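Local structure of LbaCas13a H328A (C2c2) (Lachnospiraceae bacterium NK4A179, 5WLH) at residues P676-N679 and K680-R684. The protein binds CRISPR guide RNA and its precursor as an RNA-targeting Cas13a nuclease, probably cleaving RNA at adenosines once activated. Numbering follows the deposited sequence.
Sequences PSFN and KVFVR. With nucleotides of chain B.
Ser677 and Lys680 meet at the start of a single helical turn, 678-681. Ser677 O accepts from Val681 N almost in line with the carbonyl bond, at 3.1 Å. A straighter bond, Phe682 N to Phe678 O (2.8 Å, 168° at the hydrogen), closes the turn where Phe682 leaves helical geometry.

Ser677 is the N-cap: with chi1 at 73°, OG lies between its own N and carbonyl carbon. The one Lys680 N-H, above the carbonyl plane, is shared between Ser677 O and OG (each 3.1 Å from N), and neither bond is straight. This helix end grips the pre-crRNA. Ser677 N donates to OP1 of G33 of chain B (2.7 Å), while Lys680, bent at chi2 and chi4, brings NZ to OP2 of that phosphate. The Asn679 side-chain amide lies flat over the face of the A34 base of chain B, CG 3.3 Å from C4, and its OD1 accepts from the ribose O2' at 2.5 Å. A water joins Asn679 O and Arg684 N to OP1 of C41 of chain B.

Away from the RNA, the Phe678 and Phe682 planes are 25° apart, but the rings are slid so far that little of one covers the other; Phe682 CB makes a CH-pi contact over the Phe678 face. Phe678 packs on Phe724 of helix 709-732, Phe682 meets Phe854 of helix 843-861, and Val681 touches both helices, wedging this turn between them and the pre-crRNA.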
# COMPACT_ATOMS: atom_id res chain seq x y z
N PRO A 676 2.96 15.37 -12.16
CA PRO A 676 4.38 14.98 -12.09
C PRO A 676 5.19 15.96 -11.26
O PRO A 676 5.01 17.18 -11.35
CB PRO A 676 4.82 15.00 -13.56
CG PRO A 676 3.60 14.69 -14.31
CD PRO A 676 2.45 15.33 -13.54
N SER A 677 6.08 15.41 -10.44
CA SER A 677 6.89 16.25 -9.57
C SER A 677 7.82 17.11 -10.42
O SER A 677 8.18 16.74 -11.53
CB SER A 677 7.72 15.41 -8.61
OG SER A 677 8.79 14.78 -9.32
N PHE A 678 8.19 18.27 -9.88
CA PHE A 678 9.17 19.11 -10.57
C PHE A 678 10.41 18.30 -10.91
O PHE A 678 10.92 18.37 -12.03
CB PHE A 678 9.56 20.31 -9.71
CG PHE A 678 10.74 21.08 -10.26
CD1 PHE A 678 10.57 21.93 -11.35
CD2 PHE A 678 12.00 20.92 -9.72
CE1 PHE A 678 11.65 22.62 -11.87
CE2 PHE A 678 13.07 21.61 -10.23
CZ PHE A 678 12.90 22.45 -11.32
N ASN A 679 10.87 17.48 -9.95
CA ASN A 679 12.12 16.75 -10.09
C ASN A 679 12.06 15.66 -11.15
O ASN A 679 13.13 15.20 -11.58
CB ASN A 679 12.51 16.14 -8.74
CG ASN A 679 12.56 17.16 -7.65
OD1 ASN A 679 11.52 17.72 -7.28
ND2 ASN A 679 13.75 17.45 -7.15
N LYS A 680 10.87 15.22 -11.54
CA LYS A 680 10.74 14.28 -12.65
C LYS A 680 10.63 15.00 -13.99
O LYS A 680 11.12 14.49 -15.00
CB LYS A 680 9.52 13.38 -12.47
CG LYS A 680 9.62 12.45 -11.25
CD LYS A 680 10.43 11.20 -11.53
CE LYS A 680 10.22 10.13 -10.44
NZ LYS A 680 8.81 9.58 -10.31
N VAL A 681 9.99 16.18 -14.00
CA VAL A 681 9.91 16.97 -15.23
C VAL A 681 11.28 17.56 -15.57
O VAL A 681 11.70 17.56 -16.73
CB VAL A 681 8.84 18.07 -15.08
CG1 VAL A 681 8.81 18.96 -16.32
CG2 VAL A 681 7.47 17.44 -14.86
N PHE A 682 11.99 18.05 -14.56
CA PHE A 682 13.33 18.62 -14.71
C PHE A 682 14.27 17.74 -13.88
O PHE A 682 14.46 17.96 -12.68
CB PHE A 682 13.36 20.08 -14.26
CG PHE A 682 12.63 20.98 -15.20
CD1 PHE A 682 13.28 21.53 -16.30
CD2 PHE A 682 11.29 21.24 -15.02
CE1 PHE A 682 12.59 22.35 -17.18
CE2 PHE A 682 10.60 22.06 -15.89
CZ PHE A 682 11.25 22.61 -16.98
N VAL A 683 14.82 16.72 -14.53
CA VAL A 683 15.74 15.81 -13.85
C VAL A 683 17.00 16.57 -13.49
O VAL A 683 17.61 17.22 -14.35
CB VAL A 683 16.03 14.60 -14.74
CG1 VAL A 683 17.07 13.72 -14.08
CG2 VAL A 683 14.75 13.83 -15.02
N ARG A 684 17.40 16.50 -12.22
CA ARG A 684 18.53 17.32 -11.77
C ARG A 684 19.78 17.04 -12.59
O ARG A 684 20.47 17.97 -13.01
CB ARG A 684 18.80 17.09 -10.29
CG ARG A 684 19.92 17.96 -9.73
CD ARG A 684 19.79 19.43 -10.18
NE ARG A 684 20.87 20.22 -9.61
CZ ARG A 684 22.07 20.36 -10.17
NH1 ARG A 684 22.34 19.76 -11.32
NH2 ARG A 684 23.00 21.09 -9.57
P A B 34 5.09 16.92 -5.25
OP1 A B 34 4.19 17.84 -4.49
OP2 A B 34 5.25 17.07 -6.74
O5' A B 34 6.55 16.83 -4.66
C5' A B 34 6.78 16.89 -3.26
C4' A B 34 8.18 17.37 -2.94
O4' A B 34 9.15 16.30 -3.18
C3' A B 34 8.65 18.58 -3.75
O3' A B 34 9.36 19.48 -2.90
C2' A B 34 9.64 17.97 -4.75
O2' A B 34 10.65 18.85 -5.20
C1' A B 34 10.23 16.82 -3.93
N9 A B 34 10.85 15.78 -4.75
C8 A B 34 10.32 14.92 -5.69
N7 A B 34 11.22 14.15 -6.26
C5 A B 34 12.42 14.53 -5.68
C6 A B 34 13.75 14.11 -5.84
N6 A B 34 14.14 13.15 -6.69
N1 A B 34 14.70 14.71 -5.10
C2 A B 34 14.33 15.68 -4.24
N3 A B 34 13.12 16.16 -4.00
C4 A B 34 12.20 15.53 -4.75
P G B 33 5.81 11.72 -9.20
OP1 G B 33 6.19 12.70 -10.26
OP2 G B 33 6.82 10.74 -8.71
O5' G B 33 5.29 12.51 -7.93
C5' G B 33 4.26 13.48 -8.05
C4' G B 33 3.80 13.92 -6.69
O4' G B 33 3.17 12.78 -6.00
C3' G B 33 4.93 14.39 -5.76
O3' G B 33 4.47 15.48 -4.98
C2' G B 33 5.13 13.19 -4.84
O2' G B 33 5.72 13.47 -3.59
C1' G B 33 3.70 12.71 -4.70
N9 G B 33 3.63 11.36 -4.12
C8 G B 33 2.95 11.02 -2.97
N7 G B 33 3.16 9.78 -2.61
C5 G B 33 4.06 9.30 -3.53
C6 G B 33 4.66 8.02 -3.63
O6 G B 33 4.49 7.03 -2.91
N1 G B 33 5.50 7.94 -4.72
C2 G B 33 5.76 8.95 -5.61
N2 G B 33 6.61 8.67 -6.60
N3 G B 33 5.22 10.15 -5.53
C4 G B 33 4.38 10.26 -4.47
P C B 41 16.02 11.17 -11.11
OP1 C B 41 16.66 12.35 -10.48
OP2 C B 41 14.60 11.22 -11.51
O5' C B 41 16.80 10.69 -12.43
C5' C B 41 18.21 10.83 -12.54
C4' C B 41 18.84 9.70 -13.34
O4' C B 41 18.91 8.50 -12.53
C3' C B 41 18.11 9.25 -14.59
O3' C B 41 18.34 10.08 -15.72
C2' C B 41 18.64 7.84 -14.79
O2' C B 41 19.94 7.89 -15.36
C1' C B 41 18.78 7.36 -13.34
N1 C B 41 17.62 6.58 -12.89
C2 C B 41 17.49 5.27 -13.36
O2 C B 41 18.35 4.85 -14.13
N3 C B 41 16.43 4.52 -12.95
C4 C B 41 15.54 5.03 -12.10
N4 C B 41 14.50 4.27 -11.71
C5 C B 41 15.66 6.37 -11.61
C6 C B 41 16.70 7.10 -12.02
O HOH W 1 15.79 15.02 -10.60